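Local coordinates for protein PTS system, cellobiose-specific IIA component (Bacillus anthracis, PDB 3K1S) that probably carries a phosphoryl group on a histidine, passing it from HPr to the IIB component during phosphotransferase-system uptake of cellobiose, at the interface of chains A and B. Residues are numbered along the deposited sequence; one frame, centred on the assembly and turned at random. Chains: chain A/B, PTS system, cellobiose-specific IIA component.

Contact 1: the interface of chains A and B. Residues chain A 97, 101, 105; chain B 98, 101-102, 105.
A:Leu101 projects between B:Phe98, B:Leu101, B:Tyr102 and B:Leu105, its two methyls dividing these neighbours between them. The residues lie on helix 76-108 of chain A and helix 76-107 of chain B. Those of chain A (97, 101 and 105) recur every four positions and those of chain B fall on one face of their helix, as in the parallel coiled coil that the C-terminal helices form in trimeric enzymes IIA of this family.

The tight part of the patch is centred on A:Leu101, which has 55 Å² hidden by chain B, whereas the same residue of chain B has 12 Å² hidden by chain A. This inequality shows that the two copies do not meet as an exact two-fold pair. With CG opposite the backbone N (chi1 -179°), the branch of A:Leu101 is carried into the partner. One methyl, CD1, lies 3.7 Å from CD1 of B:Leu105 and also touches CE1 of B:Tyr102, at 3.9 Å. The A:Leu101 and B:Tyr102 side chains run past each other in opposite directions, which brings the phenol OH of B:Tyr102 4.0 Å from CB of A:Leu101. The other methyl, CD2, turns towards B:Leu101 and B:Phe98, and reaches CE1 of the phenylalanine at 3.9 Å. Its modelled approach to CD2 of B:Leu101 is too short to be trusted and carries no weight as evidence of close fit.

On the chain A side, contact thins at both flanks: A:Leu105 has 10 Å² hidden and A:Glu97 12 Å². Towards the C-termini B:Leu105 is better covered, with 24 Å² hidden, and the two Leu105 side chains meet at about a right angle, CD2 of A:Leu105 lying 3.7 Å from both CD1 and CD2 of B:Leu105. At the other flank A:Glu97 contributes aliphatic carbon: its methylene carbon CB sits over one face of the B:Phe98 ring, displaced towards the rim, 3.9 Å from the ring centroid.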
ATOM      1  N   GLU A  97     -14.373   0.037   0.026  1.00 24.95           N
ATOM      2  CA  GLU A  97     -14.820   1.390   0.326  1.00 25.94           C
ATOM      3  C   GLU A  97     -15.237   2.164  -0.918  1.00 26.44           C
ATOM      4  O   GLU A  97     -16.173   2.960  -0.866  1.00 27.51           O
ATOM      5  CB  GLU A  97     -13.756   2.148   1.126  1.00 25.94           C
ATOM      6  CG  GLU A  97     -13.522   1.583   2.528  1.00 27.13           C
ATOM      7  CD  GLU A  97     -14.808   1.413   3.334  1.00 36.14           C
ATOM      8  OE1 GLU A  97     -15.735   2.242   3.185  1.00 34.20           O
ATOM      9  OE2 GLU A  97     -14.888   0.444   4.123  1.00 35.30           O
ATOM     10  N   LEU A 101     -19.165   3.362  -1.657  1.00 32.71           N
ATOM     11  CA  LEU A 101     -19.377   4.722  -2.120  1.00 32.62           C
ATOM     12  C   LEU A 101     -20.183   4.744  -3.420  1.00 32.45           C
ATOM     13  O   LEU A 101     -21.036   5.612  -3.608  1.00 36.26           O
ATOM     14  CB  LEU A 101     -18.037   5.457  -2.271  1.00 32.56           C
ATOM     15  CG  LEU A 101     -18.026   6.923  -2.719  1.00 34.55           C
ATOM     16  CD1 LEU A 101     -18.979   7.782  -1.897  1.00 42.77           C
ATOM     17  CD2 LEU A 101     -16.610   7.474  -2.637  1.00 44.70           C
ATOM     18  N   LEU A 105     -23.982   6.397  -4.044  1.00 53.38           N
ATOM     19  CA  LEU A 105     -24.238   7.315  -5.151  1.00 57.08           C
ATOM     20  C   LEU A 105     -25.415   6.870  -6.022  1.00 61.20           C
ATOM     21  O   LEU A 105     -26.093   7.704  -6.622  1.00 63.23           O
ATOM     22  CB  LEU A 105     -22.976   7.517  -5.989  1.00 55.08           C
ATOM     23  CG  LEU A 105     -21.774   8.146  -5.275  1.00 54.09           C
ATOM     24  CD1 LEU A 105     -20.567   8.195  -6.198  1.00 52.06           C
ATOM     25  CD2 LEU A 105     -22.096   9.541  -4.742  1.00 54.97           C
TER
ATOM     26  N   PHE B  98     -11.683   9.583   1.494  1.00 28.21           N
ATOM     27  CA  PHE B  98     -13.036   9.045   1.613  1.00 27.57           C
ATOM     28  C   PHE B  98     -13.875   9.920   2.548  1.00 29.86           C
ATOM     29  O   PHE B  98     -15.010  10.279   2.221  1.00 33.02           O
ATOM     30  CB  PHE B  98     -13.024   7.587   2.082  1.00 25.01           C
ATOM     31  CG  PHE B  98     -12.830   6.594   0.969  1.00 26.02           C
ATOM     32  CD1 PHE B  98     -13.850   6.348   0.052  1.00 32.49           C
ATOM     33  CD2 PHE B  98     -11.634   5.901   0.839  1.00 27.39           C
ATOM     34  CE1 PHE B  98     -13.677   5.430  -0.979  1.00 27.62           C
ATOM     35  CE2 PHE B  98     -11.450   4.983  -0.188  1.00 30.80           C
ATOM     36  CZ  PHE B  98     -12.477   4.746  -1.098  1.00 31.06           C
ATOM     37  N   LEU B 101     -14.789  13.171   0.901  1.00 34.83           N
ATOM     38  CA  LEU B 101     -15.839  12.939  -0.083  1.00 35.26           C
ATOM     39  C   LEU B 101     -17.219  12.795   0.574  1.00 34.81           C
ATOM     40  O   LEU B 101     -18.203  13.344   0.072  1.00 33.83           O
ATOM     41  CB  LEU B 101     -15.505  11.726  -0.963  1.00 33.16           C
ATOM     42  CG  LEU B 101     -16.302  11.546  -2.263  1.00 42.22           C
ATOM     43  CD1 LEU B 101     -16.287  12.801  -3.136  1.00 39.49           C
ATOM     44  CD2 LEU B 101     -15.779  10.347  -3.045  1.00 44.14           C
ATOM     45  N   TYR B 102     -17.296  12.072   1.694  1.00 33.75           N
ATOM     46  CA  TYR B 102     -18.578  11.931   2.400  1.00 36.73           C
ATOM     47  C   TYR B 102     -19.092  13.279   2.901  1.00 38.51           C
ATOM     48  O   TYR B 102     -20.293  13.549   2.838  1.00 43.10           O
ATOM     49  CB  TYR B 102     -18.517  10.895   3.533  1.00 34.35           C
ATOM     50  CG  TYR B 102     -18.553   9.461   3.042  1.00 33.82           C
ATOM     51  CD1 TYR B 102     -19.662   8.967   2.356  1.00 36.42           C
ATOM     52  CD2 TYR B 102     -17.481   8.599   3.265  1.00 29.48           C
ATOM     53  CE1 TYR B 102     -19.698   7.655   1.890  1.00 35.61           C
ATOM     54  CE2 TYR B 102     -17.512   7.284   2.814  1.00 27.77           C
ATOM     55  CZ  TYR B 102     -18.620   6.820   2.126  1.00 32.58           C
ATOM     56  OH  TYR B 102     -18.660   5.521   1.677  1.00 28.47           O
ATOM     57  N   LEU B 105     -20.654  15.088   0.131  1.00 50.26           N
ATOM     58  CA  LEU B 105     -21.940  14.510  -0.248  1.00 52.72           C
ATOM     59  C   LEU B 105     -23.077  14.886   0.698  1.00 57.18           C
ATOM     60  O   LEU B 105     -24.227  14.999   0.272  1.00 57.71           O
ATOM     61  CB  LEU B 105     -21.835  12.990  -0.419  1.00 50.99           C
ATOM     62  CG  LEU B 105     -21.096  12.491  -1.671  1.00 44.55           C
ATOM     63  CD1 LEU B 105     -20.841  11.002  -1.581  1.00 41.38           C
ATOM     64  CD2 LEU B 105     -21.862  12.818  -2.948  1.00 44.48           C
TER

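Contact 2: the interface of chains A and B. Residues chain A 59, 62-63, 66, 82; chain B 76-77, 80.
Two backbone N-H groups at the start of chain B helix 76-107 are received by the carboxylate of A:Glu66, near the end of helix 38-67. OE2 accepts the hydrogen bond from B:Val76 N at 2.6 Å, and OE1 accepts that from B:Leu77 N at 3.2 Å. Both donors approach on the syn side and stand 26° out of the carboxylate plane, so the two oxygens are used in parallel. The A:Glu66 chain, extended beyond CG (chi2 -164°), reaches the first turn of the partner's helix and caps it, where the helix dipole would probably favour a negative charge.

Apolar packing surrounds B:Val76. Its CG1 is pressed against CD1 of A:Ile63 at 3.2 Å, tighter than usual van der Waals contact. The A:Leu62 side chain meets that of B:Val76 at about a right angle, its CD2 lying 3.9 Å from CG1 of B:Val76.

The polar amide group begins within chain A. A:Gln59 and A:Gln82 pair reciprocally, each NE2 donating to the other's OE1 at 2.9 Å, with both acceptors met on a lone pair in the carbonyl plane. This fixes the amide of A:Gln59 so that its NE2 lies 3.6 Å above one face of the B:His80 ring, towards the rim, with the two planes 51° apart. Water 1 lies in the plane of that ring, at its edge, its O 2.9 Å from B:His80 ND1, and also binds A:Gln82 OE1.

By family, B:His80, of the HAQDH motif, is the phosphoryl-accepting histidine, and NE2 is the nitrogen that takes the phosphoryl group. The contact therefore probably completes the active site across the subunit boundary, orienting the ring through ND1 and one face.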
ATOM      1  N   GLN A  59       2.418 -17.105   4.102  1.00 27.57           N
ATOM      2  CA  GLN A  59       2.871 -16.131   5.086  1.00 28.81           C
ATOM      3  C   GLN A  59       3.131 -16.768   6.457  1.00 29.95           C
ATOM      4  O   GLN A  59       4.217 -16.610   7.034  1.00 30.77           O
ATOM      5  CB  GLN A  59       1.849 -14.994   5.219  1.00 28.31           C
ATOM      6  CG  GLN A  59       2.374 -13.763   5.947  1.00 26.34           C
ATOM      7  CD  GLN A  59       3.625 -13.201   5.299  1.00 30.63           C
ATOM      8  OE1 GLN A  59       4.022 -13.638   4.216  1.00 33.80           O
ATOM      9  NE2 GLN A  59       4.256 -12.226   5.958  1.00 28.59           N
ATOM     10  N   LEU A  62       6.011 -19.031   6.573  1.00 24.85           N
ATOM     11  CA  LEU A  62       7.240 -18.280   6.417  1.00 25.91           C
ATOM     12  C   LEU A  62       7.667 -17.687   7.758  1.00 26.24           C
ATOM     13  O   LEU A  62       8.778 -17.939   8.225  1.00 24.93           O
ATOM     14  CB  LEU A  62       7.059 -17.193   5.348  1.00 25.03           C
ATOM     15  CG  LEU A  62       8.267 -16.475   4.745  1.00 28.60           C
ATOM     16  CD1 LEU A  62       9.246 -17.449   4.102  1.00 29.76           C
ATOM     17  CD2 LEU A  62       7.795 -15.444   3.729  1.00 26.91           C
ATOM     18  N   ILE A  63       6.769 -16.928   8.384  1.00 25.22           N
ATOM     19  CA  ILE A  63       7.014 -16.364   9.709  1.00 24.70           C
ATOM     20  C   ILE A  63       7.405 -17.446  10.719  1.00 26.41           C
ATOM     21  O   ILE A  63       8.396 -17.289  11.444  1.00 27.17           O
ATOM     22  CB  ILE A  63       5.789 -15.556  10.238  1.00 24.62           C
ATOM     23  CG1 ILE A  63       5.388 -14.446   9.250  1.00 28.19           C
ATOM     24  CG2 ILE A  63       6.060 -14.989  11.637  1.00 29.66           C
ATOM     25  CD1 ILE A  63       6.536 -13.560   8.777  1.00 30.06           C
ATOM     26  N   GLU A  66      10.980 -18.828  10.583  1.00 29.01           N
ATOM     27  CA  GLU A  66      11.884 -17.941  11.323  1.00 33.39           C
ATOM     28  C   GLU A  66      11.785 -18.174  12.821  1.00 33.16           C
ATOM     29  O   GLU A  66      12.801 -18.295  13.503  1.00 35.86           O
ATOM     30  CB  GLU A  66      11.600 -16.471  11.026  1.00 32.26           C
ATOM     31  CG  GLU A  66      11.979 -16.032   9.636  1.00 37.83           C
ATOM     32  CD  GLU A  66      12.061 -14.521   9.506  1.00 44.22           C
ATOM     33  OE1 GLU A  66      11.264 -13.807  10.169  1.00 38.22           O
ATOM     34  OE2 GLU A  66      12.920 -14.049   8.732  1.00 40.09           O
ATOM     35  N   GLN A  82       6.471  -9.889  -0.463  1.00 25.05           N
ATOM     36  CA  GLN A  82       5.855  -9.375   0.755  1.00 24.66           C
ATOM     37  C   GLN A  82       5.079  -8.090   0.467  1.00 24.79           C
ATOM     38  O   GLN A  82       3.980  -7.894   0.990  1.00 24.85           O
ATOM     39  CB  GLN A  82       6.913  -9.142   1.833  1.00 25.84           C
ATOM     40  CG  GLN A  82       7.500 -10.424   2.403  1.00 25.80           C
ATOM     41  CD  GLN A  82       6.509 -11.175   3.268  1.00 34.59           C
ATOM     42  OE1 GLN A  82       5.968 -10.629   4.229  1.00 30.15           O
ATOM     43  NE2 GLN A  82       6.264 -12.437   2.928  1.00 36.31           N
TER
ATOM     44  N   VAL B  76      12.223 -11.723   7.720  1.00 23.37           N
ATOM     45  CA  VAL B  76      10.898 -11.611   7.119  1.00 23.50           C
ATOM     46  C   VAL B  76       9.997 -10.758   8.006  1.00 23.51           C
ATOM     47  O   VAL B  76       9.295  -9.861   7.523  1.00 22.23           O
ATOM     48  CB  VAL B  76      10.250 -13.008   6.906  1.00 27.29           C
ATOM     49  CG1 VAL B  76       8.767 -12.876   6.552  1.00 26.90           C
ATOM     50  CG2 VAL B  76      10.990 -13.786   5.821  1.00 27.99           C
ATOM     51  N   LEU B  77      10.026 -11.038   9.307  1.00 25.14           N
ATOM     52  CA  LEU B  77       9.210 -10.307  10.274  1.00 25.76           C
ATOM     53  C   LEU B  77       9.443  -8.799  10.192  1.00 25.63           C
ATOM     54  O   LEU B  77       8.487  -8.014  10.224  1.00 26.17           O
ATOM     55  CB  LEU B  77       9.471 -10.801  11.703  1.00 24.44           C
ATOM     56  CG  LEU B  77       8.479 -10.325  12.779  1.00 27.54           C
ATOM     57  CD1 LEU B  77       7.041 -10.765  12.471  1.00 23.58           C
ATOM     58  CD2 LEU B  77       8.909 -10.820  14.149  1.00 27.12           C
ATOM     59  N   HIS B  80       8.077  -7.404   7.022  1.00 22.23           N
ATOM     60  CA  HIS B  80       6.623  -7.420   7.233  1.00 22.54           C
ATOM     61  C   HIS B  80       6.161  -6.256   8.118  1.00 22.56           C
ATOM     62  O   HIS B  80       5.128  -5.636   7.853  1.00 21.67           O
ATOM     63  CB  HIS B  80       6.212  -8.767   7.846  1.00 21.90           C
ATOM     64  CG  HIS B  80       4.735  -8.928   8.053  1.00 29.70           C
ATOM     65  ND1 HIS B  80       3.821  -8.833   7.024  1.00 28.53           N
ATOM     66  CD2 HIS B  80       4.018  -9.211   9.169  1.00 21.24           C
ATOM     67  CE1 HIS B  80       2.603  -9.037   7.500  1.00 23.75           C
ATOM     68  NE2 HIS B  80       2.696  -9.268   8.798  1.00 28.25           N
TER
HETATM   69  O   HOH W   1       4.815  -8.100   4.354  1.00 22.57           O

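Contact 1 and contact 2 lie about 35 Å apart, measured between the centres of their C-alpha atoms, and both draw on the C-terminal helix: residues 76-108 in chain A and 76-107 in chain B. Contact 2 uses the beginning of this helix in chain B and adds helix 38-67 of chain A, whereas contact 1 lies towards its far end and uses that helix alone. The interface thus follows much of the helix length, joining apolar association at one end to the histidine site at the other. In the deposited trimer, this probably links assembly to a properly formed phosphoryl-transfer site.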